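Local coordinates for peptide methionine sulfoxide reductase MsrA (Treponema denticola ATCC 35405, PDB 5FA9), which probably repairs oxidised proteins by reducing both the S and the R forms of methionine sulfoxide to methionine, as a fusion of MsrA and MsrB reductases, at residues His71-Ile76 / Asn108-Phe113; Lys181-Ser186 / Asn287-Arg292; Lys237-Gln242 / Leu308-Pro313. The protein carries 2 engineered substitutions. One frame throughout, in Å; residues are numbered along the deposited sequence.

Contact 1 (His71-Ile76 / Asn108-Phe113); sequences HYFRII and NSFVKF
F73 and V111 mark the closest approach of the two backbones, their CA atoms 9.2 Å apart. F73 lies near the end of helix 65-74, just ahead of I75, the first residue to leave helical geometry, whereas N108-F113 is helical throughout and belongs to helix 104-115. At this spacing the contact is made by side chains, and F73 touches both F110 and V111. Its ring stands beside the backbone N, with CG anti to the carbonyl carbon (chi1 -85°), and one flank of it runs along F110: CD1 comes 3.9 Å from F110 CE1, while CE1 lies 4.0 Å from F110 CD1. F110 has its CG anti to the backbone N (chi1 -160°), and the two side chains, pointing in opposing directions, pass alongside each other. Their planes are inclined at 42°, neither stacked nor edge-to-face. F73 CD1 sits at the edge of the F110 ring. At the far end of the F73 ring, CZ meets V111 CG2 at 4.3 Å, the methyl lying near the ring plane. V111 also rests on V126 of strand 125-128, and F110 touches P309 in helix 308-311. The contact thus packs helices 65-74 and 104-115 together in the alpha/beta fold of the MsrA domain, whose mixed sheet includes strand 125-128.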
ATOM      1  N   HIS B  71      10.302  15.971   5.446  1.00 29.93           N
ATOM      2  CA  HIS B  71       9.338  16.929   4.915  1.00 38.82           C
ATOM      3  C   HIS B  71       8.386  17.396   6.007  1.00 32.13           C
ATOM      4  O   HIS B  71       8.048  18.578   6.088  1.00 47.07           O
ATOM      5  CB  HIS B  71       8.537  16.321   3.759  1.00 31.34           C
ATOM      6  CG  HIS B  71       9.300  16.223   2.475  1.00 33.59           C
ATOM      7  ND1 HIS B  71       9.632  17.328   1.720  1.00 40.35           N
ATOM      8  CD2 HIS B  71       9.784  15.151   1.805  1.00 39.92           C
ATOM      9  CE1 HIS B  71      10.294  16.941   0.645  1.00 41.43           C
ATOM     10  NE2 HIS B  71      10.401  15.624   0.672  1.00 41.93           N
ATOM     11  N   TYR B  72       7.951  16.455   6.838  1.00 33.58           N
ATOM     12  CA  TYR B  72       7.003  16.738   7.907  1.00 35.36           C
ATOM     13  C   TYR B  72       7.550  17.763   8.897  1.00 46.51           C
ATOM     14  O   TYR B  72       6.877  18.743   9.220  1.00 37.27           O
ATOM     15  CB  TYR B  72       6.629  15.446   8.637  1.00 37.18           C
ATOM     16  CG  TYR B  72       5.799  15.661   9.882  1.00 45.59           C
ATOM     17  CD1 TYR B  72       4.478  16.079   9.796  1.00 35.17           C
ATOM     18  CD2 TYR B  72       6.333  15.429  11.143  1.00 35.90           C
ATOM     19  CE1 TYR B  72       3.715  16.274  10.932  1.00 33.37           C
ATOM     20  CE2 TYR B  72       5.577  15.617  12.284  1.00 38.49           C
ATOM     21  CZ  TYR B  72       4.269  16.041  12.172  1.00 38.26           C
ATOM     22  OH  TYR B  72       3.512  16.233  13.305  1.00 41.50           O
ATOM     23  N   PHE B  73       8.771  17.538   9.369  1.00 37.55           N
ATOM     24  CA  PHE B  73       9.403  18.448  10.320  1.00 39.88           C
ATOM     25  C   PHE B  73       9.749  19.786   9.672  1.00 43.76           C
ATOM     26  O   PHE B  73       9.917  20.793  10.359  1.00 38.80           O
ATOM     27  CB  PHE B  73      10.659  17.812  10.918  1.00 40.60           C
ATOM     28  CG  PHE B  73      10.387  16.935  12.108  1.00 42.50           C
ATOM     29  CD1 PHE B  73      10.127  15.583  11.947  1.00 42.42           C
ATOM     30  CD2 PHE B  73      10.388  17.463  13.389  1.00 36.88           C
ATOM     31  CE1 PHE B  73       9.875  14.775  13.040  1.00 40.84           C
ATOM     32  CE2 PHE B  73      10.138  16.660  14.487  1.00 38.21           C
ATOM     33  CZ  PHE B  73       9.880  15.315  14.313  1.00 36.77           C
ATOM     34  N   ARG B  74       9.854  19.789   8.347  1.00 39.16           N
ATOM     35  CA  ARG B  74      10.176  21.003   7.607  1.00 34.57           C
ATOM     36  C   ARG B  74       9.016  21.998   7.626  1.00 46.12           C
ATOM     37  O   ARG B  74       9.227  23.212   7.646  1.00 45.65           O
ATOM     38  CB  ARG B  74      10.546  20.659   6.163  1.00 37.85           C
ATOM     39  CG  ARG B  74      10.692  21.862   5.246  1.00 46.70           C
ATOM     40  CD  ARG B  74      10.629  21.446   3.788  1.00 48.53           C
ATOM     41  NE  ARG B  74      11.131  22.485   2.894  1.00 47.08           N
ATOM     42  CZ  ARG B  74      11.227  22.349   1.575  1.00 53.80           C
ATOM     43  NH1 ARG B  74      10.855  21.216   0.995  1.00 49.24           N
ATOM     44  NH2 ARG B  74      11.696  23.345   0.836  1.00 72.95           N
ATOM     45  N   ILE B  75       7.793  21.479   7.639  1.00 39.95           N
ATOM     46  CA  ILE B  75       6.610  22.325   7.514  1.00 39.39           C
ATOM     47  C   ILE B  75       5.883  22.558   8.838  1.00 38.88           C
ATOM     48  O   ILE B  75       4.800  23.139   8.858  1.00 43.57           O
ATOM     49  CB  ILE B  75       5.607  21.729   6.507  1.00 34.42           C
ATOM     50  CG1 ILE B  75       5.080  20.382   7.009  1.00 37.10           C
ATOM     51  CG2 ILE B  75       6.251  21.575   5.138  1.00 43.70           C
ATOM     52  CD1 ILE B  75       4.020  19.771   6.117  1.00 33.37           C
ATOM     53  N   ILE B  76       6.471  22.110   9.943  1.00 34.29           N
ATOM     54  CA  ILE B  76       5.848  22.313  11.248  1.00 38.23           C
ATOM     55  C   ILE B  76       6.814  22.895  12.273  1.00 40.21           C
ATOM     56  O   ILE B  76       8.027  22.904  12.071  1.00 48.22           O
ATOM     57  CB  ILE B  76       5.285  20.999  11.832  1.00 41.45           C
ATOM     58  CG1 ILE B  76       6.426  20.059  12.223  1.00 45.05           C
ATOM     59  CG2 ILE B  76       4.318  20.337  10.859  1.00 42.12           C
ATOM     60  CD1 ILE B  76       6.006  18.948  13.153  1.00 39.42           C
ATOM     61  N   ASN B 108      10.798   6.808  16.086  1.00 32.47           N
ATOM     62  CA  ASN B 108      11.417   7.245  17.335  1.00 39.49           C
ATOM     63  C   ASN B 108      12.837   7.760  17.134  1.00 40.29           C
ATOM     64  O   ASN B 108      13.224   8.771  17.719  1.00 36.87           O
ATOM     65  CB  ASN B 108      11.423   6.106  18.357  1.00 39.55           C
ATOM     66  CG  ASN B 108      10.038   5.777  18.874  1.00 47.18           C
ATOM     67  OD1 ASN B 108       9.172   6.647  18.963  1.00 52.34           O
ATOM     68  ND2 ASN B 108       9.822   4.515  19.225  1.00 54.18           N
ATOM     69  N   SER B 109      13.606   7.061  16.306  1.00 34.59           N
ATOM     70  CA  SER B 109      14.980   7.456  16.015  1.00 36.87           C
ATOM     71  C   SER B 109      15.047   8.813  15.323  1.00 35.98           C
ATOM     72  O   SER B 109      15.951   9.606  15.584  1.00 42.09           O
ATOM     73  CB  SER B 109      15.670   6.400  15.149  1.00 34.09           C
ATOM     74  OG  SER B 109      15.756   5.160  15.828  1.00 46.98           O
ATOM     75  N   PHE B 110      14.087   9.077  14.443  1.00 32.43           N
ATOM     76  CA  PHE B 110      14.078  10.324  13.687  1.00 37.65           C
ATOM     77  C   PHE B 110      13.710  11.508  14.577  1.00 34.71           C
ATOM     78  O   PHE B 110      14.231  12.608  14.403  1.00 38.33           O
ATOM     79  CB  PHE B 110      13.113  10.233  12.502  1.00 27.34           C
ATOM     80  CG  PHE B 110      13.384  11.243  11.424  1.00 32.79           C
ATOM     81  CD1 PHE B 110      12.811  12.505  11.473  1.00 35.92           C
ATOM     82  CD2 PHE B 110      14.219  10.934  10.363  1.00 29.77           C
ATOM     83  CE1 PHE B 110      13.062  13.437  10.483  1.00 30.57           C
ATOM     84  CE2 PHE B 110      14.476  11.861   9.368  1.00 36.02           C
ATOM     85  CZ  PHE B 110      13.896  13.114   9.428  1.00 35.45           C
ATOM     86  N   VAL B 111      12.808  11.279  15.528  1.00 28.75           N
ATOM     87  CA  VAL B 111      12.423  12.319  16.477  1.00 39.72           C
ATOM     88  C   VAL B 111      13.606  12.681  17.370  1.00 36.16           C
ATOM     89  O   VAL B 111      13.866  13.858  17.626  1.00 37.50           O
ATOM     90  CB  VAL B 111      11.229  11.881  17.347  1.00 31.00           C
ATOM     91  CG1 VAL B 111      10.931  12.929  18.410  1.00 32.70           C
ATOM     92  CG2 VAL B 111      10.004  11.637  16.479  1.00 26.31           C
ATOM     93  N   LYS B 112      14.323  11.660  17.832  1.00 39.18           N
ATOM     94  CA  LYS B 112      15.531  11.860  18.622  1.00 38.77           C
ATOM     95  C   LYS B 112      16.583  12.588  17.794  1.00 37.37           C
ATOM     96  O   LYS B 112      17.321  13.430  18.306  1.00 41.70           O
ATOM     97  CB  LYS B 112      16.082  10.521  19.119  1.00 37.58           C
ATOM     98  CG  LYS B 112      15.161   9.784  20.077  1.00 44.40           C
ATOM     99  CD  LYS B 112      15.729   8.422  20.446  1.00 43.98           C
ATOM    100  CE  LYS B 112      14.742   7.615  21.274  1.00 53.68           C
ATOM    101  NZ  LYS B 112      15.115   6.173  21.331  1.00 52.28           N
ATOM    102  N   PHE B 113      16.646  12.247  16.511  1.00 39.74           N
ATOM    103  CA  PHE B 113      17.539  12.910  15.568  1.00 37.48           C
ATOM    104  C   PHE B 113      17.217  14.398  15.455  1.00 37.02           C
ATOM    105  O   PHE B 113      18.114  15.239  15.463  1.00 41.30           O
ATOM    106  CB  PHE B 113      17.447  12.240  14.194  1.00 41.45           C
ATOM    107  CG  PHE B 113      18.204  12.958  13.113  1.00 34.40           C
ATOM    108  CD1 PHE B 113      19.580  12.838  13.013  1.00 39.22           C
ATOM    109  CD2 PHE B 113      17.535  13.747  12.190  1.00 42.92           C
ATOM    110  CE1 PHE B 113      20.276  13.496  12.016  1.00 43.67           C
ATOM    111  CE2 PHE B 113      18.227  14.409  11.192  1.00 42.72           C
ATOM    112  CZ  PHE B 113      19.599  14.283  11.105  1.00 40.38           C
TER

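Contact 2 (Lys181-Ser186 / Asn287-Arg292); sequences KPIQFS and NGAALR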
ATOM      1  N   LYS B 181      39.669  13.394 -12.535  1.00 51.44           N
ATOM      2  CA  LYS B 181      40.455  12.468 -13.341  1.00 56.44           C
ATOM      3  C   LYS B 181      39.738  12.250 -14.671  1.00 63.34           C
ATOM      4  O   LYS B 181      38.532  12.482 -14.762  1.00 62.29           O
ATOM      5  CB  LYS B 181      40.665  11.143 -12.597  1.00 63.79           C
ATOM      6  CG  LYS B 181      40.883  11.292 -11.100  1.00 61.86           C
ATOM      7  CD  LYS B 181      41.607  10.080 -10.528  1.00 63.50           C
ATOM      8  CE  LYS B 181      41.022   9.659  -9.190  1.00 69.01           C
ATOM      9  NZ  LYS B 181      41.727   8.474  -8.626  1.00 79.24           N
ATOM     10  N   PRO B 182      40.478  11.825 -15.712  1.00 63.28           N
ATOM     11  CA  PRO B 182      39.893  11.622 -17.045  1.00 68.61           C
ATOM     12  C   PRO B 182      38.622  10.774 -17.044  1.00 61.42           C
ATOM     13  O   PRO B 182      37.649  11.143 -17.700  1.00 58.04           O
ATOM     14  CB  PRO B 182      41.013  10.911 -17.806  1.00 54.89           C
ATOM     15  CG  PRO B 182      42.255  11.422 -17.180  1.00 67.70           C
ATOM     16  CD  PRO B 182      41.938  11.613 -15.721  1.00 59.11           C
ATOM     17  N   ILE B 183      38.630   9.662 -16.316  1.00 63.99           N
ATOM     18  CA  ILE B 183      37.466   8.785 -16.260  1.00 62.85           C
ATOM     19  C   ILE B 183      36.291   9.472 -15.557  1.00 58.56           C
ATOM     20  O   ILE B 183      35.132   9.237 -15.899  1.00 51.66           O
ATOM     21  CB  ILE B 183      37.798   7.445 -15.555  1.00 64.14           C
ATOM     22  CG1 ILE B 183      36.606   6.486 -15.621  1.00 58.16           C
ATOM     23  CG2 ILE B 183      38.247   7.675 -14.116  1.00 60.34           C
ATOM     24  CD1 ILE B 183      36.884   5.127 -15.022  1.00 66.85           C
ATOM     25  N   GLN B 184      36.594  10.338 -14.596  1.00 49.10           N
ATOM     26  CA  GLN B 184      35.559  11.064 -13.870  1.00 47.62           C
ATOM     27  C   GLN B 184      34.900  12.105 -14.764  1.00 52.33           C
ATOM     28  O   GLN B 184      33.681  12.274 -14.744  1.00 51.13           O
ATOM     29  CB  GLN B 184      36.140  11.733 -12.625  1.00 53.75           C
ATOM     30  CG  GLN B 184      36.664  10.763 -11.583  1.00 52.95           C
ATOM     31  CD  GLN B 184      37.355  11.466 -10.433  1.00 55.24           C
ATOM     32  OE1 GLN B 184      37.547  12.680 -10.461  1.00 55.74           O
ATOM     33  NE2 GLN B 184      37.732  10.703  -9.414  1.00 82.33           N
ATOM     34  N   PHE B 185      35.716  12.805 -15.544  1.00 53.69           N
ATOM     35  CA  PHE B 185      35.214  13.807 -16.475  1.00 53.53           C
ATOM     36  C   PHE B 185      34.436  13.148 -17.607  1.00 44.48           C
ATOM     37  O   PHE B 185      33.369  13.619 -17.997  1.00 50.42           O
ATOM     38  CB  PHE B 185      36.365  14.644 -17.039  1.00 53.67           C
ATOM     39  CG  PHE B 185      35.918  15.762 -17.941  1.00 47.52           C
ATOM     40  CD1 PHE B 185      35.560  16.992 -17.416  1.00 47.40           C
ATOM     41  CD2 PHE B 185      35.861  15.584 -19.314  1.00 41.08           C
ATOM     42  CE1 PHE B 185      35.149  18.022 -18.239  1.00 47.87           C
ATOM     43  CE2 PHE B 185      35.451  16.610 -20.144  1.00 54.24           C
ATOM     44  CZ  PHE B 185      35.095  17.831 -19.606  1.00 54.49           C
ATOM     45  N   SER B 186      34.984  12.056 -18.133  1.00 47.55           N
ATOM     46  CA  SER B 186      34.363  11.329 -19.235  1.00 52.99           C
ATOM     47  C   SER B 186      32.973  10.816 -18.870  1.00 52.73           C
ATOM     48  O   SER B 186      32.022  10.987 -19.630  1.00 46.18           O
ATOM     49  CB  SER B 186      35.251  10.161 -19.669  1.00 52.29           C
ATOM     50  OG  SER B 186      36.321  10.611 -20.481  1.00 65.65           O
ATOM     51  N   ASN B 287      27.972   4.599 -12.283  1.00 46.50           N
ATOM     52  CA  ASN B 287      29.427   4.589 -12.361  1.00 44.29           C
ATOM     53  C   ASN B 287      30.047   5.086 -11.059  1.00 44.26           C
ATOM     54  O   ASN B 287      29.676   6.145 -10.552  1.00 41.98           O
ATOM     55  CB  ASN B 287      29.911   5.448 -13.532  1.00 42.95           C
ATOM     56  CG  ASN B 287      29.395   4.956 -14.871  1.00 44.41           C
ATOM     57  OD1 ASN B 287      29.932   4.010 -15.447  1.00 47.67           O
ATOM     58  ND2 ASN B 287      28.351   5.603 -15.376  1.00 36.31           N
ATOM     59  N   GLY B 288      30.982   4.312 -10.519  1.00 37.08           N
ATOM     60  CA  GLY B 288      31.689   4.697  -9.312  1.00 45.04           C
ATOM     61  C   GLY B 288      32.471   5.986  -9.476  1.00 53.97           C
ATOM     62  O   GLY B 288      32.633   6.749  -8.523  1.00 45.74           O
ATOM     63  N   ALA B 289      32.954   6.225 -10.691  1.00 40.87           N
ATOM     64  CA  ALA B 289      33.727   7.423 -11.002  1.00 41.83           C
ATOM     65  C   ALA B 289      32.904   8.697 -10.819  1.00 44.41           C
ATOM     66  O   ALA B 289      33.455   9.783 -10.642  1.00 44.25           O
ATOM     67  CB  ALA B 289      34.269   7.345 -12.421  1.00 49.54           C
ATOM     68  N   ALA B 290      31.583   8.557 -10.871  1.00 38.42           N
ATOM     69  CA  ALA B 290      30.685   9.695 -10.716  1.00 40.02           C
ATOM     70  C   ALA B 290      30.354   9.955  -9.249  1.00 50.73           C
ATOM     71  O   ALA B 290      29.686  10.936  -8.921  1.00 40.88           O
ATOM     72  CB  ALA B 290      29.408   9.469 -11.512  1.00 36.05           C
ATOM     73  N   LEU B 291      30.821   9.075  -8.368  1.00 47.02           N
ATOM     74  CA  LEU B 291      30.473   9.166  -6.954  1.00 50.22           C
ATOM     75  C   LEU B 291      31.679   9.398  -6.047  1.00 44.58           C
ATOM     76  O   LEU B 291      32.796   8.981  -6.353  1.00 44.47           O
ATOM     77  CB  LEU B 291      29.740   7.896  -6.510  1.00 36.34           C
ATOM     78  CG  LEU B 291      28.497   7.512  -7.313  1.00 44.06           C
ATOM     79  CD1 LEU B 291      27.946   6.175  -6.838  1.00 40.63           C
ATOM     80  CD2 LEU B 291      27.437   8.600  -7.220  1.00 34.75           C
ATOM     81  N   ARG B 292      31.431  10.076  -4.931  1.00 49.33           N
ATOM     82  CA  ARG B 292      32.412  10.217  -3.862  1.00 40.93           C
ATOM     83  C   ARG B 292      31.828   9.687  -2.556  1.00 44.91           C
ATOM     84  O   ARG B 292      30.833  10.211  -2.059  1.00 44.24           O
ATOM     85  CB  ARG B 292      32.833  11.679  -3.705  1.00 46.55           C
ATOM     86  CG  ARG B 292      33.816  11.921  -2.572  1.00 42.29           C
ATOM     87  CD  ARG B 292      34.245  13.380  -2.525  1.00 56.56           C
ATOM     88  NE  ARG B 292      34.581  13.814  -1.171  1.00 67.81           N
ATOM     89  CZ  ARG B 292      33.848  14.664  -0.458  1.00 76.41           C
ATOM     90  NH1 ARG B 292      32.737  15.172  -0.971  1.00 72.51           N
ATOM     91  NH2 ARG B 292      34.225  15.005   0.766  1.00 75.07           N
TER
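A289 sets its methyl group against the first turn of helix 182-190, overlapping I183 and Q184. Its CB lies 4.1 Å from I183 CG1 and equally far from I183 O, so one methyl touches both the side chain and the carbonyl oxygen of that residue. The backbones come close here: the CA atoms of Q184 and A289 are 5.0 Å apart, a distance that goes with the small side chain at the point of contact. I183 presents its CG1 branch, which stands anti to the backbone N (chi1 -175°).

Q184 approaches alongside with the aliphatic part of its chain. Its CG is 3.5 Å from A289 O, and CB follows at 3.9 Å from that oxygen. The amide end is turned back to its own helix, where OE1 accepts the backbone N of K181 at 3.1 Å. That donor sits above the amide carbonyl plane, 62° out of it. With K181 as N-cap and Q184 as N3, this is the N3 half of a capping box, and it helps to hold the glutamine chain whose middle carbons meet A289. In the same first turn, P182 O accepts both S186 N and S186 OG, which reach it from opposite faces.

On the other side, residues 288-290 form a 3-10 turn leading into strand 291-295, and the carboxylate of E194 takes the N-H groups of G288 and A289, one on each oxygen. Within the MsrB (SelR) part the contact therefore joins helix 182-190 to this turn by aliphatic carbons that meet a methyl and carbonyl oxygens. Between the two segments themselves there is no hydrogen bond, and their contact lacks directional bonds.

Contact 3 (Lys237-Gln242 / Leu308-Pro313); sequences KAITTQ and LPYVKP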
ATOM      1  N   LYS B 237      17.325   2.489  -4.821  1.00 31.43           N
ATOM      2  CA  LYS B 237      16.634   3.773  -4.872  1.00 32.77           C
ATOM      3  C   LYS B 237      17.606   4.927  -4.666  1.00 30.73           C
ATOM      4  O   LYS B 237      18.759   4.721  -4.291  1.00 29.86           O
ATOM      5  CB  LYS B 237      15.528   3.835  -3.816  1.00 29.00           C
ATOM      6  CG  LYS B 237      16.041   4.005  -2.394  1.00 36.56           C
ATOM      7  CD  LYS B 237      14.905   3.967  -1.384  1.00 31.77           C
ATOM      8  CE  LYS B 237      13.941   5.125  -1.590  1.00 37.35           C
ATOM      9  NZ  LYS B 237      14.600   6.444  -1.385  1.00 44.73           N
ATOM     10  N   ALA B 238      17.129   6.143  -4.913  1.00 27.14           N
ATOM     11  CA  ALA B 238      17.905   7.342  -4.628  1.00 32.48           C
ATOM     12  C   ALA B 238      17.775   7.694  -3.152  1.00 39.83           C
ATOM     13  O   ALA B 238      16.838   7.253  -2.485  1.00 34.81           O
ATOM     14  CB  ALA B 238      17.445   8.497  -5.499  1.00 37.08           C
ATOM     15  N   ILE B 239      18.714   8.481  -2.637  1.00 29.19           N
ATOM     16  CA  ILE B 239      18.694   8.846  -1.227  1.00 32.95           C
ATOM     17  C   ILE B 239      17.514   9.776  -0.937  1.00 38.44           C
ATOM     18  O   ILE B 239      16.910   9.710   0.135  1.00 41.97           O
ATOM     19  CB  ILE B 239      20.030   9.503  -0.787  1.00 35.77           C
ATOM     20  CG1 ILE B 239      20.082   9.659   0.734  1.00 29.69           C
ATOM     21  CG2 ILE B 239      20.256  10.840  -1.487  1.00 30.31           C
ATOM     22  CD1 ILE B 239      21.436  10.083   1.257  1.00 27.67           C
ATOM     23  N   THR B 240      17.182  10.629  -1.903  1.00 29.64           N
ATOM     24  CA  THR B 240      16.009  11.495  -1.822  1.00 40.31           C
ATOM     25  C   THR B 240      15.312  11.559  -3.177  1.00 35.84           C
ATOM     26  O   THR B 240      15.850  11.098  -4.182  1.00 34.00           O
ATOM     27  CB  THR B 240      16.366  12.936  -1.377  1.00 37.74           C
ATOM     28  OG1 THR B 240      17.215  13.545  -2.358  1.00 36.16           O
ATOM     29  CG2 THR B 240      17.066  12.942  -0.024  1.00 33.89           C
ATOM     30  N   THR B 241      14.114  12.134  -3.198  1.00 38.69           N
ATOM     31  CA  THR B 241      13.371  12.307  -4.441  1.00 45.74           C
ATOM     32  C   THR B 241      13.886  13.509  -5.227  1.00 48.17           C
ATOM     33  O   THR B 241      13.471  13.747  -6.362  1.00 47.68           O
ATOM     34  CB  THR B 241      11.865  12.490  -4.179  1.00 42.11           C
ATOM     35  OG1 THR B 241      11.657  13.645  -3.357  1.00 38.78           O
ATOM     36  CG2 THR B 241      11.291  11.267  -3.481  1.00 34.66           C
ATOM     37  N   GLN B 242      14.794  14.262  -4.616  1.00 46.41           N
ATOM     38  CA  GLN B 242      15.305  15.494  -5.204  1.00 36.61           C
ATOM     39  C   GLN B 242      16.724  15.329  -5.739  1.00 43.82           C
ATOM     40  O   GLN B 242      17.375  16.308  -6.105  1.00 51.04           O
ATOM     41  CB  GLN B 242      15.270  16.619  -4.169  1.00 41.32           C
ATOM     42  CG  GLN B 242      13.947  16.737  -3.433  1.00 39.97           C
ATOM     43  CD  GLN B 242      13.906  17.932  -2.503  1.00 45.22           C
ATOM     44  OE1 GLN B 242      14.943  18.492  -2.148  1.00 45.13           O
ATOM     45  NE2 GLN B 242      12.704  18.327  -2.100  1.00 44.38           N
ATOM     46  N   LEU B 308      22.102  11.632   7.965  1.00 41.15           N
ATOM     47  CA  LEU B 308      22.375  10.466   8.805  1.00 35.54           C
ATOM     48  C   LEU B 308      21.249   9.415   8.836  1.00 33.30           C
ATOM     49  O   LEU B 308      21.537   8.220   8.758  1.00 36.95           O
ATOM     50  CB  LEU B 308      22.699  10.911  10.237  1.00 35.81           C
ATOM     51  CG  LEU B 308      23.931  11.799  10.424  1.00 43.10           C
ATOM     52  CD1 LEU B 308      24.097  12.186  11.886  1.00 34.74           C
ATOM     53  CD2 LEU B 308      25.182  11.110   9.904  1.00 37.34           C
ATOM     54  N   PRO B 309      19.971   9.839   8.952  1.00 34.96           N
ATOM     55  CA  PRO B 309      18.923   8.808   9.009  1.00 31.88           C
ATOM     56  C   PRO B 309      18.795   7.960   7.742  1.00 36.78           C
ATOM     57  O   PRO B 309      18.253   6.858   7.809  1.00 29.00           O
ATOM     58  CB  PRO B 309      17.646   9.623   9.232  1.00 26.32           C
ATOM     59  CG  PRO B 309      18.107  10.866   9.889  1.00 31.36           C
ATOM     60  CD  PRO B 309      19.414  11.176   9.232  1.00 30.73           C
ATOM     61  N   TYR B 310      19.282   8.459   6.610  1.00 31.58           N
ATOM     62  CA  TYR B 310      19.220   7.699   5.365  1.00 31.84           C
ATOM     63  C   TYR B 310      20.207   6.535   5.387  1.00 34.62           C
ATOM     64  O   TYR B 310      20.050   5.563   4.648  1.00 32.35           O
ATOM     65  CB  TYR B 310      19.489   8.604   4.163  1.00 31.18           C
ATOM     66  CG  TYR B 310      18.436   9.670   3.961  1.00 32.03           C
ATOM     67  CD1 TYR B 310      17.159   9.338   3.526  1.00 32.76           C
ATOM     68  CD2 TYR B 310      18.718  11.007   4.205  1.00 32.80           C
ATOM     69  CE1 TYR B 310      16.192  10.307   3.343  1.00 27.99           C
ATOM     70  CE2 TYR B 310      17.756  11.985   4.022  1.00 25.33           C
ATOM     71  CZ  TYR B 310      16.496  11.629   3.591  1.00 33.25           C
ATOM     72  OH  TYR B 310      15.537  12.600   3.409  1.00 31.44           O
ATOM     73  N   VAL B 311      21.221   6.640   6.239  1.00 38.59           N
ATOM     74  CA  VAL B 311      22.189   5.565   6.416  1.00 34.71           C
ATOM     75  C   VAL B 311      21.751   4.644   7.549  1.00 39.97           C
ATOM     76  O   VAL B 311      21.759   3.422   7.409  1.00 36.54           O
ATOM     77  CB  VAL B 311      23.597   6.108   6.714  1.00 42.56           C
ATOM     78  CG1 VAL B 311      24.595   4.964   6.826  1.00 29.77           C
ATOM     79  CG2 VAL B 311      24.025   7.089   5.636  1.00 33.35           C
ATOM     80  N   LYS B 312      21.371   5.244   8.673  1.00 39.25           N
ATOM     81  CA  LYS B 312      20.911   4.488   9.833  1.00 39.86           C
ATOM     82  C   LYS B 312      19.532   4.960  10.284  1.00 33.16           C
ATOM     83  O   LYS B 312      19.423   5.819  11.159  1.00 39.25           O
ATOM     84  CB  LYS B 312      21.907   4.615  10.987  1.00 40.44           C
ATOM     85  CG  LYS B 312      23.264   3.986  10.723  1.00 44.83           C
ATOM     86  CD  LYS B 312      24.175   4.142  11.930  1.00 41.37           C
ATOM     87  CE  LYS B 312      25.536   3.513  11.684  1.00 51.59           C
ATOM     88  NZ  LYS B 312      25.476   2.028  11.759  1.00 56.38           N
ATOM     89  N   PRO B 313      18.473   4.397   9.681  1.00 32.08           N
ATOM     90  CA  PRO B 313      17.079   4.745   9.990  1.00 33.49           C
ATOM     91  C   PRO B 313      16.715   4.500  11.453  1.00 38.95           C
ATOM     92  O   PRO B 313      15.833   5.171  11.988  1.00 38.80           O
ATOM     93  CB  PRO B 313      16.271   3.824   9.068  1.00 32.41           C
ATOM     94  CG  PRO B 313      17.207   2.728   8.690  1.00 37.13           C
ATOM     95  CD  PRO B 313      18.562   3.355   8.646  1.00 30.64           C
TER
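I239 and Y310 join a loop of the SelR (MsrB) domain, an antiparallel beta fold of the beta-tent clan, to the short helical turn 308-311 near the C-terminus. The loop runs between strands 234-235 and 244-249. The apolar part of the contact is the crossing of these two side chains at about a right angle. I239 puts CG1 anti to its backbone N (chi1 -170°), which carries that branch to the root of the tyrosine: CG1 lies 3.6 Å from Y310 CG, and CD1 is 3.8 Å from Y310 CB. T240 also crosses the tyrosine nearly perpendicularly, its CG2 methyl 3.9 Å from Y310 CZ.

Between them runs a contact of mixed character. The carbonyl O of I239 lies 3.3 Å from Y310 CE1, approaching the ring obliquely.

The polar bonds lie around this packing. Y310 OH is hydrogen-bonded to Y163 OH, and Y310 O to S221 OG, so both ends of the tyrosine are held. Y310 also touches Q66 and E67 of helix 65-74, placing the contact where the MsrA and MsrB parts meet. T241 and Q242 help line one dithiothreitol pocket and K237 another, both molecules probably from the crystallisation liquor. The K237 side chain folds back and NZ donates to A238 O at 2.6 Å, almost straight in line with the carbonyl (171°).

Contacts 1 and 3 are buried and adjoin each other, whereas contact 2 lies at the surface of the MsrB domain, its centre 34 Å from that of contact 1. Helix 308-311 of contact 3 reaches helix 104-115 of contact 1, where P309 packs on F110 and F113: P309 CG is 3.8 Å from F110 CE2, and P309 CD is 3.6 Å from F113 CZ. Because Y310 touches helix 65-74, contact 3 meets both helices of contact 1. All three contacts rest on van der Waals packing, but with different means: F73 bridges to F110 and V111 between two packed helices, an alanine permits close backbones in contact 2, and a tyrosine in contact 3 adds a polar end.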